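Local coordinates for uncharacterized protein (Cytophaga hutchinsonii ATCC 33406, PDB 3FF4) that is of unknown function but belongs to the CoA-binding domain family of Rossmann-like folds and so may bind coenzyme A or a related nucleotide, at residues T63-P68 with I87-T92; P83-F88 with E107-C112; K6-G11 with E57-V62; S73-I78 with N94-E99; Y21-R26 with C112-L117. One frame throughout, in Å; residues are numbered along the deposited sequence. Where two conformers were deposited one is given.

Contact 1: residues T63-P68 with I87-T92; sequences TLYINP and IFNPGT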
# COMPACT_ATOMS: atom_id res chain seq x y z
N THR A 63 -1.25 0.16 -0.98
CA THR A 63 -0.97 1.54 -0.54
C THR A 63 0.55 1.73 -0.34
O THR A 63 1.22 1.01 0.42
CB THR A 63 -1.84 2.00 0.69
OG1 THR A 63 -1.67 3.41 0.94
CG2 THR A 63 -1.51 1.16 1.98
N LEU A 64 1.07 2.69 -1.09
CA LEU A 64 2.50 2.88 -1.27
C LEU A 64 3.12 3.86 -0.28
O LEU A 64 2.68 5.02 -0.20
CB LEU A 64 2.78 3.43 -2.66
CG LEU A 64 2.70 2.48 -3.84
CD1 LEU A 64 2.97 3.33 -5.08
CD2 LEU A 64 3.77 1.40 -3.70
N TYR A 65 4.16 3.39 0.41
CA TYR A 65 4.95 4.24 1.27
C TYR A 65 6.42 4.06 0.96
O TYR A 65 7.21 4.00 1.88
CB TYR A 65 4.67 3.98 2.76
CG TYR A 65 3.31 4.49 3.13
CD1 TYR A 65 3.12 5.86 3.40
CD2 TYR A 65 2.20 3.64 3.13
CE1 TYR A 65 1.84 6.36 3.71
CE2 TYR A 65 0.91 4.14 3.46
CZ TYR A 65 0.75 5.48 3.74
OH TYR A 65 -0.50 5.99 4.02
N ILE A 66 6.79 3.92 -0.32
CA ILE A 66 8.19 3.85 -0.73
C ILE A 66 8.36 4.95 -1.76
O ILE A 66 7.42 5.27 -2.46
CB ILE A 66 8.58 2.48 -1.36
CG1 ILE A 66 7.46 1.99 -2.29
CG2 ILE A 66 8.82 1.41 -0.28
CD1 ILE A 66 7.93 0.84 -3.24
N ASN A 67 9.55 5.54 -1.81
CA ASN A 67 9.79 6.65 -2.70
C ASN A 67 9.89 6.11 -4.14
O ASN A 67 10.11 4.89 -4.34
CB ASN A 67 11.04 7.44 -2.25
CG ASN A 67 12.37 6.65 -2.41
OD1 ASN A 67 12.58 5.90 -3.36
ND2 ASN A 67 13.29 6.86 -1.47
N PRO A 68 9.73 7.01 -5.13
CA PRO A 68 9.72 6.59 -6.53
C PRO A 68 10.98 5.83 -6.96
O PRO A 68 10.87 4.89 -7.75
CB PRO A 68 9.55 7.90 -7.29
CG PRO A 68 8.80 8.79 -6.33
CD PRO A 68 9.42 8.44 -5.00
N ILE A 87 -2.64 3.18 -4.32
CA ILE A 87 -2.66 4.56 -3.77
C ILE A 87 -1.24 5.13 -3.64
O ILE A 87 -0.35 4.50 -3.01
CB ILE A 87 -3.34 4.65 -2.40
CG1 ILE A 87 -4.76 4.11 -2.46
CG2 ILE A 87 -3.31 6.14 -1.85
CD1 ILE A 87 -5.47 3.98 -1.10
N PHE A 88 -1.02 6.28 -4.29
CA PHE A 88 0.22 7.08 -4.18
C PHE A 88 0.06 8.15 -3.08
O PHE A 88 -0.45 9.27 -3.33
CB PHE A 88 0.53 7.74 -5.54
CG PHE A 88 0.85 6.73 -6.60
CD1 PHE A 88 2.16 6.43 -6.92
CD2 PHE A 88 -0.17 5.99 -7.18
CE1 PHE A 88 2.43 5.46 -7.87
CE2 PHE A 88 0.12 5.00 -8.11
CZ PHE A 88 1.40 4.74 -8.46
N ASN A 89 0.49 7.79 -1.86
CA ASN A 89 0.48 8.72 -0.72
C ASN A 89 1.52 9.83 -0.94
O ASN A 89 2.40 9.67 -1.80
CB ASN A 89 0.68 7.95 0.59
CG ASN A 89 -0.35 6.87 0.75
OD1 ASN A 89 -1.50 7.14 1.10
ND2 ASN A 89 0.02 5.65 0.44
N PRO A 90 1.41 10.96 -0.21
CA PRO A 90 2.30 12.08 -0.41
C PRO A 90 3.78 11.73 -0.46
O PRO A 90 4.33 11.07 0.46
CB PRO A 90 1.95 13.04 0.75
CG PRO A 90 0.42 12.84 0.87
CD PRO A 90 0.35 11.28 0.78
N GLY A 91 4.40 12.18 -1.55
CA GLY A 91 5.81 11.98 -1.83
C GLY A 91 6.10 10.67 -2.56
O GLY A 91 7.27 10.39 -2.86
N THR A 92 5.08 9.87 -2.87
CA THR A 92 5.34 8.64 -3.61
C THR A 92 4.90 8.77 -5.08
O THR A 92 5.07 7.82 -5.86
CB THR A 92 4.63 7.41 -2.98
OG1 THR A 92 3.21 7.54 -3.17
CG2 THR A 92 4.95 7.27 -1.48
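Ile87 lies beside Thr63 on the neighbouring parallel strand, and its carbonyl O takes the N-H of Leu64 at 3.0 Å. Next along the chain, Phe88 runs side by side with Leu64 and points the same way; Leu64 CD1 sits over one face of the ring, 3.9 Å from its centroid and displaced toward the rim, a CH-pi contact.

Asn89 follows where strand 85-88 has ended, and its amide does most of the polar work. CG, beside the backbone N and anti to the carbonyl carbon (chi1 -56°), leaves toward 63-68, and the amide beyond it faces that segment. ND2 spends both its hydrogens there, one on Thr63 OG1 at 2.9 Å, the other on Leu64 O at 2.8 Å. Both acceptors lie close to the amide plane, although ND2 itself stands above the carbonyl plane of Leu64. The Tyr65 ring is stacked on this amide, the planes only 7° apart, with ND2 over its face. Thr113, at the start of helix 113-119, bonds to both Thr63 OG1 and Asn89 OD1, so the buried amide is held from both ends. The loops leave the C-terminal ends of two adjacent parallel strands, the edge where Rossmann-like folds usually place their ligand sites.

From Asn89 to Thr92 the chain makes a type II beta turn, with Gly91 at positive phi and its carbonyl O 3.6 Å from Pro68 CD. Thr92 closes the turn: OG1 and N both donate to Asn89 O, OG1 in the carbonyl plane, while CG2 packs against Ile66 O at 3.3 Å.

Contact 2: residues P83-F88 with E107-C112; sequences PKRVIF and EPVIGC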
# COMPACT_ATOMS: atom_id res chain seq x y z
N PRO A 83 -3.83 -5.77 -8.21
CA PRO A 83 -4.79 -5.14 -7.31
C PRO A 83 -5.82 -4.36 -8.11
O PRO A 83 -5.56 -4.04 -9.26
CB PRO A 83 -3.93 -4.14 -6.54
CG PRO A 83 -2.83 -3.78 -7.46
CD PRO A 83 -2.53 -5.07 -8.22
N LYS A 84 -6.97 -4.03 -7.53
CA LYS A 84 -7.91 -3.09 -8.17
C LYS A 84 -7.36 -1.66 -8.20
O LYS A 84 -7.62 -0.91 -9.13
CB LYS A 84 -9.24 -3.09 -7.42
CG LYS A 84 -9.91 -4.46 -7.37
CD LYS A 84 -11.31 -4.34 -6.82
CE LYS A 84 -12.26 -3.85 -7.91
NZ LYS A 84 -13.66 -3.78 -7.43
N ARG A 85 -6.56 -1.30 -7.20
CA ARG A 85 -6.18 0.09 -7.03
C ARG A 85 -4.81 0.18 -6.37
O ARG A 85 -4.48 -0.65 -5.50
CB ARG A 85 -7.22 0.81 -6.14
CG ARG A 85 -6.83 2.23 -5.69
CD ARG A 85 -7.92 2.86 -4.84
NE ARG A 85 -8.11 2.12 -3.59
CZ ARG A 85 -9.00 2.44 -2.65
NH1 ARG A 85 -9.82 3.51 -2.81
NH2 ARG A 85 -9.08 1.69 -1.55
N VAL A 86 -4.03 1.19 -6.76
CA VAL A 86 -2.79 1.48 -6.08
C VAL A 86 -2.86 2.95 -5.61
O VAL A 86 -3.15 3.84 -6.42
CB VAL A 86 -1.56 1.24 -6.97
CG1 VAL A 86 -0.27 1.68 -6.26
CG2 VAL A 86 -1.41 -0.25 -7.37
N ILE A 87 -2.64 3.18 -4.32
CA ILE A 87 -2.66 4.56 -3.77
C ILE A 87 -1.24 5.13 -3.64
O ILE A 87 -0.35 4.50 -3.01
CB ILE A 87 -3.34 4.65 -2.40
CG1 ILE A 87 -4.76 4.11 -2.46
CG2 ILE A 87 -3.31 6.14 -1.85
CD1 ILE A 87 -5.47 3.98 -1.10
N PHE A 88 -1.02 6.28 -4.29
CA PHE A 88 0.22 7.08 -4.18
C PHE A 88 0.06 8.15 -3.08
O PHE A 88 -0.45 9.27 -3.33
CB PHE A 88 0.53 7.74 -5.54
CG PHE A 88 0.85 6.73 -6.60
CD1 PHE A 88 2.16 6.43 -6.92
CD2 PHE A 88 -0.17 5.99 -7.18
CE1 PHE A 88 2.43 5.46 -7.87
CE2 PHE A 88 0.12 5.00 -8.11
CZ PHE A 88 1.40 4.74 -8.46
N GLU A 107 -6.11 0.91 -11.29
CA GLU A 107 -6.40 2.31 -11.10
C GLU A 107 -5.36 2.99 -10.18
O GLU A 107 -5.26 2.67 -9.00
CB GLU A 107 -7.80 2.51 -10.54
CG GLU A 107 -8.25 3.96 -10.54
CD GLU A 107 -9.49 4.20 -9.69
OE1 GLU A 107 -9.81 3.39 -8.78
OE2 GLU A 107 -10.12 5.25 -9.89
N PRO A 108 -4.57 3.93 -10.75
CA PRO A 108 -3.71 4.70 -9.87
C PRO A 108 -4.55 5.81 -9.20
O PRO A 108 -5.36 6.45 -9.88
CB PRO A 108 -2.67 5.29 -10.83
CG PRO A 108 -3.36 5.35 -12.21
CD PRO A 108 -4.59 4.46 -12.13
N VAL A 109 -4.37 6.02 -7.91
CA VAL A 109 -5.09 7.08 -7.17
C VAL A 109 -4.09 7.88 -6.36
O VAL A 109 -3.34 7.31 -5.57
CB VAL A 109 -6.12 6.47 -6.17
CG1 VAL A 109 -6.65 7.55 -5.17
CG2 VAL A 109 -7.29 5.86 -6.93
N ILE A 110 -4.04 9.19 -6.58
CA ILE A 110 -3.18 10.08 -5.81
C ILE A 110 -4.00 10.61 -4.63
O ILE A 110 -5.00 11.24 -4.84
CB ILE A 110 -2.58 11.22 -6.69
CG1 ILE A 110 -1.48 10.64 -7.58
CG2 ILE A 110 -1.91 12.30 -5.85
CD1 ILE A 110 -1.79 10.68 -8.99
N GLY A 111 -3.59 10.30 -3.39
CA GLY A 111 -4.26 10.84 -2.21
C GLY A 111 -3.56 10.31 -0.97
O GLY A 111 -2.64 9.51 -1.08
N CYS A 112 -3.98 10.76 0.21
CA CYS A 112 -3.46 10.25 1.47
C CYS A 112 -4.44 9.22 2.00
O CYS A 112 -5.64 9.50 2.16
CB CYS A 112 -3.26 11.40 2.46
SG CYS A 112 -2.98 10.85 4.16
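Arg85 and Val109 meet on the face of the sheet that also carries Ile87 and Glu107. Arg85 CB lies 3.9 Å from Glu107 O. CG, anti to the backbone N (chi1 171°), stays near that carbonyl and begins to meet Val109 CG2, and CD makes the closest apolar approach, 3.7 Å from the same methyl. The chain then bends at NE (chi3 64°), and Ile87 CD1 sits over one face of the guanidinium, toward the rim. The tip of Arg85 leaves this pair of strands: NH2 bonds to Thr61 OG1, and NH1 forms a salt bridge with the C-terminal carboxylate of Phe122, whose ring adds a cation-pi contact.

Beneath these side chains the backbones run parallel, with strand axes 4.7 Å apart at closest approach. Val86 N donates to Glu107 O, Val86 O accepts from Val109 N, and Phe88 N reaches Val109 O at 2.8 Å; a weak bond from Gly111 N to Phe88 O ends the ladder. On the other face, Phe88 CE2 touches Pro108 CB at 3.9 Å, the two side chains crossing obliquely, and Phe88 CB meets Ile110 CG1. Val109 O lies at the edge of the Phe88 ring, in its plane.

Strand 85-88 and the edge strand 107-110 are joined by helix 95-103 in a beta-alpha-beta unit. That helix covers the face of Phe88 and Pro108, Leu101 touching Phe88 and Ser102 touching Pro108, whereas Met116 of helix 113-119 lies against Arg85, Ile87 and Val109.

Contact 3: residues K6-G11 with E57-V62; sequences KTLILG and EGVDTV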
# COMPACT_ATOMS: atom_id res chain seq x y z
N LYS A 6 -9.10 -5.62 1.36
CA LYS A 6 -7.80 -6.17 1.67
C LYS A 6 -6.69 -5.29 1.11
O LYS A 6 -6.55 -5.14 -0.12
CB LYS A 6 -7.64 -7.59 1.16
CG LYS A 6 -6.24 -8.12 1.42
CD LYS A 6 -6.24 -9.54 1.80
CE LYS A 6 -6.47 -10.40 0.63
NZ LYS A 6 -6.74 -11.76 1.17
N THR A 7 -5.90 -4.73 2.01
CA THR A 7 -4.97 -3.63 1.70
C THR A 7 -3.52 -3.99 2.03
O THR A 7 -3.16 -4.26 3.19
CB THR A 7 -5.37 -2.33 2.43
OG1 THR A 7 -6.71 -1.98 2.03
CG2 THR A 7 -4.40 -1.19 2.06
N LEU A 8 -2.68 -4.00 1.00
CA LEU A 8 -1.26 -4.32 1.22
C LEU A 8 -0.50 -2.99 1.36
O LEU A 8 -0.59 -2.12 0.47
CB LEU A 8 -0.71 -5.17 0.05
CG LEU A 8 0.70 -5.76 0.18
CD1 LEU A 8 0.69 -7.11 -0.53
CD2 LEU A 8 1.75 -4.82 -0.44
N ILE A 9 0.22 -2.83 2.47
CA ILE A 9 1.09 -1.65 2.70
C ILE A 9 2.49 -1.98 2.27
O ILE A 9 3.15 -2.84 2.88
CB ILE A 9 1.11 -1.27 4.20
CG1 ILE A 9 -0.33 -1.14 4.73
CG2 ILE A 9 2.04 -0.01 4.46
CD1 ILE A 9 -0.46 -0.89 6.27
N LEU A 10 2.96 -1.30 1.23
CA LEU A 10 4.27 -1.51 0.68
C LEU A 10 5.20 -0.37 1.13
O LEU A 10 5.02 0.80 0.76
CB LEU A 10 4.18 -1.61 -0.85
CG LEU A 10 5.44 -2.05 -1.59
CD1 LEU A 10 5.87 -3.44 -1.09
CD2 LEU A 10 5.24 -2.09 -3.10
N GLY A 11 6.21 -0.75 1.90
CA GLY A 11 6.98 0.20 2.70
C GLY A 11 6.61 0.15 4.18
O GLY A 11 6.92 1.09 4.93
N GLU A 57 -2.95 -13.45 -2.96
CA GLU A 57 -4.18 -13.35 -3.74
C GLU A 57 -5.24 -12.47 -3.07
O GLU A 57 -5.25 -12.29 -1.84
CB GLU A 57 -4.71 -14.74 -4.10
CG GLU A 57 -3.90 -15.41 -5.19
CD GLU A 57 -4.34 -16.82 -5.46
OE1 GLU A 57 -4.53 -17.58 -4.48
OE2 GLU A 57 -4.52 -17.18 -6.64
N GLY A 58 -6.10 -11.89 -3.90
CA GLY A 58 -7.19 -11.05 -3.43
C GLY A 58 -6.86 -9.67 -2.86
O GLY A 58 -7.69 -9.10 -2.15
N VAL A 59 -5.68 -9.12 -3.14
CA VAL A 59 -5.40 -7.73 -2.70
C VAL A 59 -6.29 -6.73 -3.46
O VAL A 59 -6.30 -6.70 -4.69
CB VAL A 59 -3.90 -7.37 -2.81
CG1 VAL A 59 -3.64 -5.85 -2.43
CG2 VAL A 59 -3.06 -8.29 -1.90
N ASP A 60 -7.05 -5.92 -2.75
CA ASP A 60 -7.86 -4.88 -3.38
C ASP A 60 -6.99 -3.65 -3.71
O ASP A 60 -7.01 -3.13 -4.84
CB ASP A 60 -9.02 -4.50 -2.46
CG ASP A 60 -9.89 -3.37 -3.03
OD1 ASP A 60 -11.05 -3.64 -3.45
OD2 ASP A 60 -9.45 -2.20 -3.01
N THR A 61 -6.26 -3.19 -2.70
CA THR A 61 -5.51 -1.96 -2.76
C THR A 61 -4.07 -2.20 -2.33
O THR A 61 -3.82 -2.81 -1.29
CB THR A 61 -6.16 -0.87 -1.83
OG1 THR A 61 -7.46 -0.54 -2.31
CG2 THR A 61 -5.29 0.38 -1.78
N VAL A 62 -3.12 -1.72 -3.12
CA VAL A 62 -1.75 -1.57 -2.64
C VAL A 62 -1.63 -0.08 -2.23
O VAL A 62 -1.91 0.82 -3.02
CB VAL A 62 -0.71 -1.96 -3.69
CG1 VAL A 62 0.73 -1.62 -3.21
CG2 VAL A 62 -0.85 -3.49 -4.04
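Lys6 O receives two backbone N-H groups, from Asp60 at 2.8 Å and from Thr61 at 3.2 Å, and from this forked start the two strands continue in parallel register, Thr7 beside Thr61 and Leu8 beside Val62, with Leu8 N donating to Thr61 O.

The Lys6 side chain folds over the loop before strand 61-64. Bends at CD and CE bring CE to 3.3 Å from both Glu57 O and Gly58 O, and NZ makes a weak hydrogen bond to Glu57 O. Thr7 and Thr61 lie side by side on one face, Thr7 OG1 4.1 Å from Thr61 CB; Thr7 OG1 itself bonds to Lys5 O. Thr61 OG1 donates to Asp60 OD2 at 2.7 Å on its anti lone pair, and also bonds to Arg85 on the next strand.

The opposite face is aliphatic. Leu8 CB touches Val59 CG1 at 3.9 Å, and Val62 CG1 packs against Leu10 CB at 4.2 Å; helix 75-81 covers this layer through Tyr77, Ile78 and Leu81.

The chemistry thus divides by face. Between the central strand 61-64 and its neighbour 7-10, Leu8, Leu10 and Val62 make one side wholly aliphatic, while on the threonine side the buried Thr61 OG1 is satisfied by Asp60 and Arg85.

Contact 4: residues S73-I78 with N94-E99; sequences SEYNYI and NEELEE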
# COMPACT_ATOMS: atom_id res chain seq x y z
N SER A 73 12.17 -1.29 -8.34
CA SER A 73 12.38 -2.72 -8.11
C SER A 73 11.07 -3.45 -7.76
O SER A 73 11.06 -4.67 -7.63
CB SER A 73 13.40 -2.92 -6.98
OG SER A 73 12.93 -2.25 -5.82
N GLU A 74 9.96 -2.71 -7.62
CA GLU A 74 8.67 -3.29 -7.20
C GLU A 74 7.56 -3.30 -8.28
O GLU A 74 6.47 -3.84 -8.04
CB GLU A 74 8.12 -2.55 -5.97
CG GLU A 74 9.08 -2.43 -4.78
CD GLU A 74 9.30 -3.76 -4.02
OE1 GLU A 74 8.54 -4.74 -4.19
OE2 GLU A 74 10.26 -3.82 -3.25
N TYR A 75 7.81 -2.68 -9.43
CA TYR A 75 6.81 -2.56 -10.51
C TYR A 75 6.17 -3.92 -10.85
O TYR A 75 4.95 -4.09 -10.84
CB TYR A 75 7.46 -2.01 -11.79
CG TYR A 75 7.71 -0.51 -11.87
CD1 TYR A 75 7.60 0.31 -10.75
CD2 TYR A 75 8.09 0.08 -13.08
CE1 TYR A 75 7.85 1.68 -10.83
CE2 TYR A 75 8.33 1.45 -13.17
CZ TYR A 75 8.20 2.24 -12.04
OH TYR A 75 8.44 3.59 -12.12
N ASN A 76 7.01 -4.90 -11.17
CA ASN A 76 6.50 -6.20 -11.58
C ASN A 76 5.78 -6.93 -10.45
O ASN A 76 4.82 -7.64 -10.71
CB ASN A 76 7.62 -7.07 -12.16
CG ASN A 76 8.07 -6.58 -13.52
OD1 ASN A 76 7.33 -5.87 -14.22
ND2 ASN A 76 9.29 -6.95 -13.91
N TYR A 77 6.22 -6.71 -9.21
CA TYR A 77 5.54 -7.29 -8.05
C TYR A 77 4.13 -6.70 -7.89
O TYR A 77 3.14 -7.43 -7.73
CB TYR A 77 6.37 -7.13 -6.77
CG TYR A 77 5.69 -7.69 -5.53
CD1 TYR A 77 5.35 -9.06 -5.44
CD2 TYR A 77 5.35 -6.86 -4.46
CE1 TYR A 77 4.70 -9.57 -4.31
CE2 TYR A 77 4.72 -7.37 -3.29
CZ TYR A 77 4.39 -8.71 -3.25
OH TYR A 77 3.77 -9.19 -2.15
N ILE A 78 4.05 -5.38 -7.99
CA ILE A 78 2.76 -4.70 -7.89
C ILE A 78 1.80 -5.25 -8.99
O ILE A 78 0.67 -5.66 -8.68
CB ILE A 78 2.90 -3.15 -7.94
CG1 ILE A 78 3.66 -2.65 -6.69
CG2 ILE A 78 1.53 -2.50 -8.06
CD1 ILE A 78 4.35 -1.30 -6.86
N ASN A 94 4.43 9.03 -8.90
CA ASN A 94 5.34 8.48 -9.88
C ASN A 94 4.56 8.33 -11.18
O ASN A 94 3.80 7.38 -11.35
CB ASN A 94 5.91 7.13 -9.38
CG ASN A 94 6.84 6.46 -10.38
OD1 ASN A 94 6.97 6.91 -11.52
ND2 ASN A 94 7.50 5.39 -9.95
N GLU A 95 4.74 9.29 -12.08
CA GLU A 95 3.89 9.31 -13.28
C GLU A 95 4.08 8.07 -14.15
O GLU A 95 3.09 7.51 -14.60
CB GLU A 95 4.06 10.59 -14.09
CG GLU A 95 3.11 10.64 -15.27
CD GLU A 95 2.96 12.02 -15.85
OE1 GLU A 95 2.15 12.80 -15.29
OE2 GLU A 95 3.61 12.31 -16.87
N GLU A 96 5.32 7.64 -14.34
CA GLU A 96 5.60 6.42 -15.09
C GLU A 96 4.85 5.22 -14.49
O GLU A 96 4.19 4.45 -15.22
CB GLU A 96 7.10 6.12 -15.15
CG GLU A 96 7.38 4.66 -15.53
CD GLU A 96 8.85 4.34 -15.65
OE1 GLU A 96 9.56 4.30 -14.61
OE2 GLU A 96 9.30 4.10 -16.79
N LEU A 97 4.90 5.06 -13.17
CA LEU A 97 4.21 3.92 -12.57
C LEU A 97 2.68 4.04 -12.68
O LEU A 97 2.00 3.05 -12.96
CB LEU A 97 4.68 3.60 -11.13
CG LEU A 97 3.93 2.41 -10.49
CD1 LEU A 97 4.08 1.14 -11.31
CD2 LEU A 97 4.35 2.11 -9.03
N GLU A 98 2.15 5.23 -12.46
CA GLU A 98 0.72 5.48 -12.74
C GLU A 98 0.27 4.99 -14.14
O GLU A 98 -0.73 4.27 -14.26
CB GLU A 98 0.40 6.98 -12.55
CG GLU A 98 0.68 7.46 -11.11
CD GLU A 98 0.83 9.00 -10.96
OE1 GLU A 98 1.62 9.42 -10.08
OE2 GLU A 98 0.15 9.76 -11.68
N GLU A 99 1.02 5.36 -15.18
CA GLU A 99 0.68 4.97 -16.55
C GLU A 99 0.79 3.49 -16.76
O GLU A 99 -0.07 2.90 -17.41
CB GLU A 99 1.57 5.67 -17.56
CG GLU A 99 1.31 7.12 -17.63
CD GLU A 99 2.23 7.83 -18.60
OE1 GLU A 99 2.80 7.16 -19.52
OE2 GLU A 99 2.37 9.07 -18.44
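Tyr75 sets CG anti to its carbonyl carbon (chi1 -79°), and Asn94 sets its own CG anti to the backbone N (chi1 178°), which starts the two side chains on their way across the gap between the helices. Phenol and amide meet there tip to tip, their planes 46° apart. Asn94 ND2 donates to Tyr75 OH at 3.0 Å. The hydroxyl in turn donates a hydrogen bond to Glu96 OE1 at 2.8 Å, meeting the carboxylate on its anti side, so it accepts one bond and gives another. The Glu96 side chain, extended beyond CG, comes in at the edge of the ring, with carboxylate and ring almost perpendicular.

Leu97 slides past the tyrosine in the opposite direction. Its CD1 stands over one face of the Tyr75 ring, 4.0 Å from the centroid, a CH-pi contact, while Leu97 CB approaches Tyr75 CE1 at 3.7 Å. CD2 of Leu97 meets Ile78 CD1 at 4.0 Å; toward the sheet, Leu97 rests on Phe88 and Ile78 on Val86.

Asn94 is also the N-cap of helix 95-103: its OD1 accepts weakly from Leu97 N, and its ND2 has a second partner in Gln71. Two helices packed beside each other on one face of a parallel sheet, each leading into a strand, are characteristic of the three-layer alpha-beta-alpha Rossmann-like fold.

Contact 5: residues Y21-R26 with C112-L117; sequences YLAAER and CTLVML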
# COMPACT_ATOMS: atom_id res chain seq x y z
N TYR A 21 2.98 3.31 9.26
CA TYR A 21 2.47 2.84 10.54
C TYR A 21 1.12 3.48 10.83
O TYR A 21 0.15 2.77 11.10
CB TYR A 21 3.45 3.09 11.69
CG TYR A 21 3.07 2.36 12.96
CD1 TYR A 21 3.58 1.09 13.22
CD2 TYR A 21 2.19 2.94 13.89
CE1 TYR A 21 3.24 0.39 14.37
CE2 TYR A 21 1.83 2.25 15.05
CZ TYR A 21 2.36 0.98 15.28
OH TYR A 21 2.04 0.28 16.42
N LEU A 22 1.06 4.80 10.74
CA LEU A 22 -0.22 5.47 10.88
C LEU A 22 -1.31 4.81 9.98
O LEU A 22 -2.44 4.60 10.43
CB LEU A 22 -0.09 6.97 10.62
CG LEU A 22 0.96 7.63 11.52
CD1 LEU A 22 1.12 9.10 11.17
CD2 LEU A 22 0.57 7.47 13.00
N ALA A 23 -0.96 4.45 8.74
CA ALA A 23 -1.95 3.87 7.84
C ALA A 23 -2.45 2.52 8.35
O ALA A 23 -3.64 2.25 8.29
CB ALA A 23 -1.40 3.72 6.43
N ALA A 24 -1.54 1.69 8.84
CA ALA A 24 -1.93 0.38 9.37
C ALA A 24 -2.92 0.54 10.51
O ALA A 24 -3.94 -0.16 10.53
CB ALA A 24 -0.71 -0.42 9.83
N GLU A 25 -2.65 1.50 11.40
CA GLU A 25 -3.55 1.83 12.52
C GLU A 25 -4.93 2.26 12.05
O GLU A 25 -5.93 1.78 12.59
CB GLU A 25 -2.99 2.96 13.39
CG GLU A 25 -1.83 2.57 14.28
CD GLU A 25 -1.40 3.69 15.23
OE1 GLU A 25 -1.32 4.88 14.78
OE2 GLU A 25 -1.12 3.39 16.42
N ARG A 26 -5.00 3.18 11.07
CA ARG A 26 -6.31 3.61 10.59
C ARG A 26 -7.03 2.48 9.83
O ARG A 26 -8.22 2.28 10.02
CB ARG A 26 -6.25 4.88 9.72
CG ARG A 26 -5.75 6.14 10.41
CD ARG A 26 -6.70 6.68 11.48
NE ARG A 26 -6.37 6.08 12.77
CZ ARG A 26 -7.27 5.58 13.61
NH1 ARG A 26 -8.55 5.60 13.33
NH2 ARG A 26 -6.87 5.04 14.75
N CYS A 112 -3.98 10.76 0.21
CA CYS A 112 -3.46 10.25 1.47
C CYS A 112 -4.44 9.22 2.00
O CYS A 112 -5.64 9.50 2.16
CB CYS A 112 -3.26 11.40 2.46
SG CYS A 112 -2.98 10.85 4.16
N THR A 113 -3.93 8.01 2.24
CA THR A 113 -4.72 6.94 2.84
C THR A 113 -5.49 7.39 4.08
O THR A 113 -6.64 7.05 4.23
CB THR A 113 -3.86 5.68 3.15
OG1 THR A 113 -3.25 5.20 1.93
CG2 THR A 113 -4.75 4.56 3.78
N LEU A 114 -4.85 8.18 4.96
CA LEU A 114 -5.51 8.65 6.19
C LEU A 114 -6.70 9.58 5.87
O LEU A 114 -7.80 9.38 6.37
CB LEU A 114 -4.52 9.37 7.12
CG LEU A 114 -3.17 8.70 7.44
CD1 LEU A 114 -2.34 9.55 8.46
CD2 LEU A 114 -3.43 7.30 8.00
N VAL A 115 -6.46 10.56 5.01
CA VAL A 115 -7.51 11.49 4.56
C VAL A 115 -8.66 10.74 3.90
O VAL A 115 -9.83 11.01 4.19
CB VAL A 115 -6.94 12.59 3.66
CG1 VAL A 115 -8.05 13.45 3.06
CG2 VAL A 115 -5.97 13.45 4.48
N MSE A 116 -8.31 9.77 3.06
CA MSE A 116 -9.32 8.98 2.37
C MSE A 116 -10.21 8.20 3.33
O MSE A 116 -11.43 8.15 3.16
CB MSE A 116 -8.67 8.09 1.30
CG MSE A 116 -8.17 8.91 0.12
SE MSE A 116 -6.92 7.80 -0.90
CE MSE A 116 -8.14 6.50 -1.74
N LEU A 117 -9.61 7.60 4.35
CA LEU A 117 -10.39 6.83 5.31
C LEU A 117 -11.33 7.78 6.05
O LEU A 117 -12.50 7.45 6.29
CB LEU A 117 -9.47 6.05 6.27
CG LEU A 117 -8.92 4.73 5.67
CD1 LEU A 117 -7.61 4.26 6.31
CD2 LEU A 117 -10.01 3.63 5.74
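Leu114 extends its two methyls against helix 19-30, CD2 resting 3.7 Å from Ala23 CA and CD1 4.0 Å from Leu22 CB. With CG anti to the carbonyl carbon and CD1 continuing the extended chain (chi2 -177°), the end of the side chain comes nearer to the other helix than its first bond would suggest. Small Ala23 leaves its backbone accessible to the methyl.

Arg26 contributes its aliphatic stem: CG touches Leu114 CD2 at 3.5 Å, the two side chains crossing at about a right angle, and CB meets Leu117 CD1 at 3.7 Å. Beyond CG the arginine bends, and its end leads away from the partner helix. Closer to the sheet, Ala23 CB faces Thr113 CG2 at 4.4 Å, while Thr113 OG1 turns to Thr63 and Asn89.

Cys112 begins helix 113-119 as its N-cap, SG accepting from Val115 N at 3.6 Å. The side chains that meet across the interface do so through carbon atoms, and Leu114 CD2 also lies against Leu22 O.

The axes of 21-26 and 113-117 approach to 9.8 Å and run nearly parallel, inclined by 22°. One helix follows the first strand in the chain, 7-10, and the other the last, 107-110, and their side-by-side packing on a single face is characteristic of a Rossmann-like alpha-beta-alpha sandwich.

How the contacts relate
Contacts 1, 2 and 3 follow one parallel sheet: strand 61-64 serves contacts 3 and 1, strand 85-88 serves contacts 1 and 2. Contacts 1 and 3 are buried, whereas contact 2 reaches an edge strand and is partly exposed. Backbone ladders dominate contacts 2 and 3; in contact 1 a side-chain amide takes over where the strands end. Contacts 4 and 5 join helices in the layers flanking the sheet, about 21 Å apart between centres and without touching. Contact 4 is buried and mixes polar bonds with apolar packing; contact 5, partly buried, is held mainly by carbon contacts. Thr113 links contact 5 to contact 1, and Arg85 links contact 2 to contact 3.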